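Local coordinates for protein ABC sugar (Ribose) transporter, periplasmic substrate-binding subunit (Rhodobacter sphaeroides, PDB 3L49) that probably binds a sugar in the periplasm as the substrate-binding subunit of an ABC transporter, although the ligand held in this structure is unidentified, at residues A64-L69 against F90-A95; S249-L254 against T272-V277. All coordinates share one frame; numbering follows the deposited sequence.

Interaction 1 (A64-L69 against F90-A95); sequences AIIEQL and FTVDTA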
ATOM      1  N   ALA A  64       8.488  11.823  19.677  1.00 29.85           N
ATOM      2  CA  ALA A  64       8.402  10.557  18.924  1.00 27.61           C
ATOM      3  C   ALA A  64       8.465  10.762  17.412  1.00 25.06           C
ATOM      4  O   ALA A  64       8.211  11.853  16.905  1.00 29.39           O
ATOM      5  CB  ALA A  64       7.137   9.779  19.285  1.00 32.19           C
ATOM      6  N   ILE A  65       8.794   9.693  16.694  1.00 30.48           N
ATOM      7  CA  ILE A  65       8.813   9.708  15.225  1.00 23.46           C
ATOM      8  C   ILE A  65       7.787   8.720  14.648  1.00 28.19           C
ATOM      9  O   ILE A  65       7.681   7.580  15.119  1.00 27.50           O
ATOM     10  CB  ILE A  65      10.246   9.432  14.691  1.00 19.91           C
ATOM     11  CG1 ILE A  65      11.157  10.628  15.008  1.00 25.79           C
ATOM     12  CG2 ILE A  65      10.250   9.127  13.174  1.00 20.25           C
ATOM     13  CD1 ILE A  65      12.654  10.367  14.813  1.00 27.70           C
ATOM     14  N   ILE A  66       7.007   9.176  13.661  1.00 28.99           N
ATOM     15  CA  ILE A  66       6.162   8.277  12.867  1.00 17.83           C
ATOM     16  C   ILE A  66       6.718   8.110  11.463  1.00 19.49           C
ATOM     17  O   ILE A  66       6.883   9.073  10.726  1.00 19.68           O
ATOM     18  CB  ILE A  66       4.684   8.721  12.768  1.00 22.46           C
ATOM     19  CG1 ILE A  66       4.136   9.203  14.117  1.00 29.01           C
ATOM     20  CG2 ILE A  66       3.843   7.562  12.262  1.00 28.76           C
ATOM     21  CD1 ILE A  66       2.695   9.695  14.045  1.00 16.73           C
ATOM     22  N   GLU A  67       7.017   6.874  11.096  1.00 27.13           N
ATOM     23  CA  GLU A  67       7.558   6.593   9.780  1.00 18.08           C
ATOM     24  C   GLU A  67       6.439   6.036   8.891  1.00 16.84           C
ATOM     25  O   GLU A  67       5.705   5.149   9.302  1.00 16.94           O
ATOM     26  CB  GLU A  67       8.723   5.605   9.912  1.00 28.20           C
ATOM     27  CG  GLU A  67       9.713   5.600   8.751  1.00 31.81           C
ATOM     28  CD  GLU A  67       9.150   4.970   7.490  1.00 48.13           C
ATOM     29  OE1 GLU A  67       8.373   3.999   7.599  1.00 45.84           O
ATOM     30  OE2 GLU A  67       9.476   5.464   6.394  1.00 60.10           O
ATOM     31  N   GLN A  68       6.329   6.532   7.664  1.00 18.61           N
ATOM     32  CA  GLN A  68       5.306   6.034   6.738  1.00 23.08           C
ATOM     33  C   GLN A  68       5.885   5.461   5.443  1.00 24.85           C
ATOM     34  O   GLN A  68       6.542   6.168   4.684  1.00 26.22           O
ATOM     35  CB  GLN A  68       4.302   7.140   6.434  1.00 19.75           C
ATOM     36  CG  GLN A  68       3.300   6.815   5.357  1.00 18.84           C
ATOM     37  CD  GLN A  68       2.267   7.904   5.203  1.00 28.86           C
ATOM     38  OE1 GLN A  68       1.820   8.490   6.186  1.00 30.37           O
ATOM     39  NE2 GLN A  68       1.880   8.189   3.959  1.00 31.81           N
ATOM     40  N   LEU A  69       5.633   4.171   5.219  1.00 35.72           N
ATOM     41  CA  LEU A  69       6.013   3.436   3.992  1.00 32.48           C
ATOM     42  C   LEU A  69       7.497   3.474   3.624  1.00 33.72           C
ATOM     43  O   LEU A  69       8.339   3.838   4.437  1.00 33.21           O
ATOM     44  CB  LEU A  69       5.133   3.845   2.803  1.00 28.15           C
ATOM     45  CG  LEU A  69       3.706   3.297   2.859  1.00 41.07           C
ATOM     46  CD1 LEU A  69       2.758   4.207   2.111  1.00 23.94           C
ATOM     47  CD2 LEU A  69       3.641   1.859   2.323  1.00 29.17           C
ATOM     48  N   PHE A  90       7.117   4.851  15.810  1.00 32.82           N
ATOM     49  CA  PHE A  90       5.817   4.337  15.422  1.00 24.69           C
ATOM     50  C   PHE A  90       5.815   4.295  13.911  1.00 26.87           C
ATOM     51  O   PHE A  90       6.459   5.123  13.268  1.00 30.32           O
ATOM     52  CB  PHE A  90       4.718   5.265  15.938  1.00 19.77           C
ATOM     53  CG  PHE A  90       4.577   5.243  17.424  1.00 20.89           C
ATOM     54  CD1 PHE A  90       3.655   4.395  18.028  1.00 26.33           C
ATOM     55  CD2 PHE A  90       5.380   6.044  18.232  1.00 26.76           C
ATOM     56  CE1 PHE A  90       3.521   4.350  19.411  1.00 29.66           C
ATOM     57  CE2 PHE A  90       5.252   6.007  19.622  1.00 27.67           C
ATOM     58  CZ  PHE A  90       4.324   5.154  20.206  1.00 26.64           C
ATOM     59  N   THR A  91       5.123   3.323  13.331  1.00 25.11           N
ATOM     60  CA  THR A  91       5.017   3.273  11.877  1.00 29.81           C
ATOM     61  C   THR A  91       3.583   3.227  11.392  1.00 28.39           C
ATOM     62  O   THR A  91       2.691   2.759  12.103  1.00 27.83           O
ATOM     63  CB  THR A  91       5.749   2.058  11.266  1.00 26.66           C
ATOM     64  OG1 THR A  91       5.267   0.858  11.880  1.00 27.07           O
ATOM     65  CG2 THR A  91       7.269   2.163  11.442  1.00 21.85           C
ATOM     66  N   VAL A  92       3.368   3.738  10.182  1.00 28.71           N
ATOM     67  CA  VAL A  92       2.185   3.365   9.430  1.00 27.81           C
ATOM     68  C   VAL A  92       2.611   2.512   8.241  1.00 31.95           C
ATOM     69  O   VAL A  92       3.498   2.894   7.470  1.00 29.94           O
ATOM     70  CB  VAL A  92       1.188   4.557   9.114  1.00 31.53           C
ATOM     71  CG1 VAL A  92       1.530   5.803   9.908  1.00 32.84           C
ATOM     72  CG2 VAL A  92       1.060   4.868   7.638  1.00 17.28           C
ATOM     73  N   ASP A  93       2.032   1.311   8.184  1.00 23.93           N
ATOM     74  CA  ASP A  93       2.316   0.265   7.183  1.00 25.87           C
ATOM     75  C   ASP A  93       3.675  -0.432   7.272  1.00 31.36           C
ATOM     76  O   ASP A  93       3.796  -1.596   6.881  1.00 39.18           O
ATOM     77  CB  ASP A  93       2.038   0.744   5.751  1.00 20.97           C
ATOM     78  CG  ASP A  93       0.566   0.686   5.393  1.00 35.80           C
ATOM     79  OD1 ASP A  93      -0.276   0.471   6.292  1.00 45.57           O
ATOM     80  OD2 ASP A  93       0.246   0.846   4.200  1.00 43.91           O
ATOM     81  N   THR A  94       4.690   0.259   7.779  1.00 36.13           N
ATOM     82  CA  THR A  94       6.039  -0.296   7.794  1.00 34.68           C
ATOM     83  C   THR A  94       6.198  -1.284   8.949  1.00 35.72           C
ATOM     84  O   THR A  94       6.504  -0.903  10.080  1.00 44.16           O
ATOM     85  CB  THR A  94       7.114   0.818   7.831  1.00 34.95           C
ATOM     86  OG1 THR A  94       6.808   1.804   6.837  1.00 38.04           O
ATOM     87  CG2 THR A  94       8.517   0.248   7.551  1.00 34.83           C
ATOM     88  N   ALA A  95       5.967  -2.558   8.657  1.00 35.34           N
ATOM     89  CA  ALA A  95       6.084  -3.600   9.673  1.00 32.13           C
ATOM     90  C   ALA A  95       7.546  -3.842  10.023  1.00 36.79           C
ATOM     91  O   ALA A  95       8.289  -4.453   9.248  1.00 40.97           O
ATOM     92  CB  ALA A  95       5.420  -4.885   9.204  1.00 35.22           C
TER

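Interaction 2 (S249-L254 against T272-V277); sequences SEIGKL and TFAPAV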
ATOM      1  N   SER A 249      -6.963   7.751   5.969  1.00 16.82           N
ATOM      2  CA  SER A 249      -7.284   8.802   6.934  1.00 24.57           C
ATOM      3  C   SER A 249      -7.491   8.267   8.352  1.00 30.65           C
ATOM      4  O   SER A 249      -7.104   8.925   9.326  1.00 31.95           O
ATOM      5  CB  SER A 249      -8.491   9.620   6.480  1.00 27.21           C
ATOM      6  OG  SER A 249      -8.141  10.440   5.381  1.00 29.05           O
ATOM      7  N   GLU A 250      -8.076   7.074   8.468  1.00 29.87           N
ATOM      8  CA  GLU A 250      -8.188   6.420   9.773  1.00 29.24           C
ATOM      9  C   GLU A 250      -6.858   5.929  10.302  1.00 26.98           C
ATOM     10  O   GLU A 250      -6.560   6.131  11.481  1.00 25.27           O
ATOM     11  CB  GLU A 250      -9.180   5.266   9.749  1.00 37.15           C
ATOM     12  CG  GLU A 250     -10.562   5.683  10.147  1.00 46.35           C
ATOM     13  CD  GLU A 250     -10.678   6.114  11.601  1.00 45.97           C
ATOM     14  OE1 GLU A 250     -11.245   7.205  11.843  1.00 52.62           O
ATOM     15  OE2 GLU A 250     -10.220   5.366  12.497  1.00 38.87           O
ATOM     16  N   ILE A 251      -6.078   5.289   9.425  1.00 21.06           N
ATOM     17  CA  ILE A 251      -4.747   4.773   9.760  1.00 25.84           C
ATOM     18  C   ILE A 251      -3.847   5.877  10.340  1.00 26.36           C
ATOM     19  O   ILE A 251      -3.260   5.699  11.408  1.00 27.21           O
ATOM     20  CB  ILE A 251      -4.096   4.048   8.536  1.00 21.58           C
ATOM     21  CG1 ILE A 251      -4.646   2.623   8.410  1.00 20.41           C
ATOM     22  CG2 ILE A 251      -2.595   3.987   8.656  1.00 20.58           C
ATOM     23  CD1 ILE A 251      -4.851   2.134   6.966  1.00 25.12           C
ATOM     24  N   GLY A 252      -3.779   7.022   9.659  1.00 23.92           N
ATOM     25  CA  GLY A 252      -2.984   8.149  10.123  1.00 22.40           C
ATOM     26  C   GLY A 252      -3.422   8.666  11.482  1.00 23.08           C
ATOM     27  O   GLY A 252      -2.588   8.899  12.360  1.00 28.36           O
ATOM     28  N   LYS A 253      -4.736   8.820  11.641  1.00 28.67           N
ATOM     29  CA  LYS A 253      -5.361   9.254  12.892  1.00 25.56           C
ATOM     30  C   LYS A 253      -5.033   8.325  14.052  1.00 33.91           C
ATOM     31  O   LYS A 253      -4.705   8.787  15.142  1.00 32.99           O
ATOM     32  CB  LYS A 253      -6.872   9.304  12.730  1.00 27.34           C
ATOM     33  CG  LYS A 253      -7.512  10.467  13.433  1.00 29.51           C
ATOM     34  CD  LYS A 253      -9.002  10.267  13.615  1.00 49.82           C
ATOM     35  CE  LYS A 253      -9.711  11.611  13.732  1.00 58.56           C
ATOM     36  NZ  LYS A 253     -10.540  11.700  14.962  1.00 41.06           N
ATOM     37  N   LEU A 254      -5.110   7.018  13.796  1.00 28.52           N
ATOM     38  CA  LEU A 254      -4.940   5.993  14.832  1.00 27.26           C
ATOM     39  C   LEU A 254      -3.493   5.860  15.295  1.00 28.39           C
ATOM     40  O   LEU A 254      -3.237   5.580  16.469  1.00 32.17           O
ATOM     41  CB  LEU A 254      -5.445   4.637  14.328  1.00 25.33           C
ATOM     42  CG  LEU A 254      -6.946   4.352  14.234  1.00 32.65           C
ATOM     43  CD1 LEU A 254      -7.199   3.176  13.293  1.00 31.91           C
ATOM     44  CD2 LEU A 254      -7.540   4.096  15.616  1.00 42.39           C
ATOM     45  N   THR A 272      -2.123  -1.934  15.205  1.00 28.08           N
ATOM     46  CA  THR A 272      -3.513  -1.488  15.173  1.00 27.60           C
ATOM     47  C   THR A 272      -3.994  -1.590  13.730  1.00 24.85           C
ATOM     48  O   THR A 272      -3.375  -1.025  12.834  1.00 27.82           O
ATOM     49  CB  THR A 272      -3.642  -0.038  15.664  1.00 18.75           C
ATOM     50  OG1 THR A 272      -2.946   0.095  16.905  1.00 35.39           O
ATOM     51  CG2 THR A 272      -5.094   0.344  15.876  1.00 23.38           C
ATOM     52  N   PHE A 273      -5.077  -2.328  13.506  1.00 26.10           N
ATOM     53  CA  PHE A 273      -5.705  -2.387  12.189  1.00 30.05           C
ATOM     54  C   PHE A 273      -6.846  -1.372  12.064  1.00 29.04           C
ATOM     55  O   PHE A 273      -7.632  -1.202  12.992  1.00 24.47           O
ATOM     56  CB  PHE A 273      -6.268  -3.782  11.893  1.00 22.23           C
ATOM     57  CG  PHE A 273      -5.233  -4.863  11.794  1.00 26.50           C
ATOM     58  CD1 PHE A 273      -5.554  -6.166  12.159  1.00 15.17           C
ATOM     59  CD2 PHE A 273      -3.946  -4.594  11.341  1.00 15.63           C
ATOM     60  CE1 PHE A 273      -4.610  -7.188  12.065  1.00 34.41           C
ATOM     61  CE2 PHE A 273      -2.997  -5.605  11.249  1.00 34.07           C
ATOM     62  CZ  PHE A 273      -3.329  -6.906  11.608  1.00 25.15           C
ATOM     63  N   ALA A 274      -6.921  -0.695  10.920  1.00 29.01           N
ATOM     64  CA  ALA A 274      -8.152  -0.026  10.489  1.00 30.61           C
ATOM     65  C   ALA A 274      -8.921  -1.056   9.664  1.00 27.84           C
ATOM     66  O   ALA A 274      -8.315  -2.008   9.182  1.00 30.53           O
ATOM     67  CB  ALA A 274      -7.841   1.213   9.662  1.00 21.27           C
ATOM     68  N   PRO A 275     -10.259  -0.910   9.550  1.00 32.01           N
ATOM     69  CA  PRO A 275     -11.011  -1.821   8.684  1.00 26.22           C
ATOM     70  C   PRO A 275     -10.772  -1.571   7.198  1.00 28.50           C
ATOM     71  O   PRO A 275     -10.413  -0.464   6.797  1.00 29.31           O
ATOM     72  CB  PRO A 275     -12.474  -1.498   9.014  1.00 23.60           C
ATOM     73  CG  PRO A 275     -12.434  -0.707  10.284  1.00 38.88           C
ATOM     74  CD  PRO A 275     -11.153   0.037  10.240  1.00 29.71           C
ATOM     75  N   ALA A 276     -10.969  -2.611   6.402  1.00 23.47           N
ATOM     76  CA  ALA A 276     -10.979  -2.497   4.957  1.00 27.60           C
ATOM     77  C   ALA A 276     -12.068  -3.403   4.410  1.00 32.70           C
ATOM     78  O   ALA A 276     -12.412  -4.406   5.029  1.00 35.42           O
ATOM     79  CB  ALA A 276      -9.644  -2.879   4.393  1.00 27.44           C
ATOM     80  N   VAL A 277     -12.627  -3.041   3.262  1.00 40.04           N
ATOM     81  CA  VAL A 277     -13.666  -3.853   2.623  1.00 36.42           C
ATOM     82  C   VAL A 277     -13.154  -4.303   1.260  1.00 29.88           C
ATOM     83  O   VAL A 277     -12.322  -3.625   0.665  1.00 26.17           O
ATOM     84  CB  VAL A 277     -14.990  -3.065   2.405  1.00 36.88           C
ATOM     85  CG1 VAL A 277     -16.191  -4.014   2.400  1.00 37.58           C
ATOM     86  CG2 VAL A 277     -15.182  -1.989   3.464  1.00 50.47           C
TER

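Interaction 1 (A64-L69 against F90-A95)
The Phe90 ring has Ile65 O at its edge, while the small Ala64 approaches obliquely, CB 4.2 Å from Phe90 CE2; Val259 of helix 248-263 and Ile100 also touch this side chain. Parallel pairing joins the strands: Phe90 N donates to Ile65 O nearly along the C=O axis (2.9 Å), Glu67 N reaches Phe90 O at 2.8 Å, and Val92 N donates to Glu67 O. On the sheet face that carries Phe90, beta-branched Ile66 and Val92 suit the strand, Ile66 CG2 crossing obliquely to Val92 CG1 at 3.7 Å. Val92 CG2 lies alongside the extended chain of Gln68, whose amide is held by Gln27 and Asp20. On the other face Glu67, CG anti to its backbone N (chi1 -158°) and bent at chi2, brings OE1 to Thr94 OG1, which donates at 2.8 Å. This bond ties the buried carboxyl group to the loop after strand 90-92, where the side chain of Asp93 comes to about 3 Å from a bound, unidentified ligand. The pair belongs to a right-handed beta-alpha-beta unit closed through helix 72-84; strand 7-12 flanks 64-68 on its other edge, and helices 18-33 and 248-263 pack on the face of Ile66.

Interaction 2 (S249-L254 against T272-V277)
Apolar packing carries this contact, in which helix 249-254 runs roughly antiparallel to strand 272-274, at 153° and with the short axes 8.4 Å apart. Its hub is the methyl of Ala274, which points at the helix and is met by three residues. Ile251 makes the closest approach: CG1, anti to the carbonyl carbon (chi1 -81°), comes to 3.7 Å from Ala274 CB, and CD1 follows at 4.1 Å. One helical turn on, Leu254 CD1 touches the same Ala274 CB at 4.2 Å. Glu250 CB is a looser neighbour, 4.3 Å from Ala274 CB; a glutamate suits this partly exposed border because its methylene can pack while its acid group lies further out.

Polar interactions do not cross between the segments. Thr272 divides its roles: the methyl faces Leu254, whereas OG1 is hydrogen-bonded by the side-chain amides of Asn258 and Asn101. Helix 248-263 thus packs on the sheet where strand 271-280 pairs with strand 101-105. The strand then leaves for the second lobe, Val277 pairing with Ala245, consistent with one of the linkers between the lobes of a periplasmic binding protein.

With no hydrogen bond or salt bridge joining helix to strand, this small interface of 195 Å² depends on shape and apolar burial, and alanine's short side chain lets Ile251 CA come within 5.9 Å of Ala274 CA.

How the interactions relate
The touching residues of both contacts lie in the same alpha/beta lobe and reach one sheet, though 275-277 runs on towards the other lobe; the centres are about 13 Å apart. Interaction 1 lies in the core, joining two parallel strands by main-chain hydrogen bonds with a buried polar pair beyond them; interaction 2 is only partly buried and lays a helix on a strand by apolar packing alone, with no hydrogen bond across it. Helix 248-263 links them: Ile251 turns CG1 to the strand of interaction 2 and CG2 to interaction 1, with Val92 CB 3.9 Å from Ile251 CG2. Interaction 1 also lies nearer the unknown ligand.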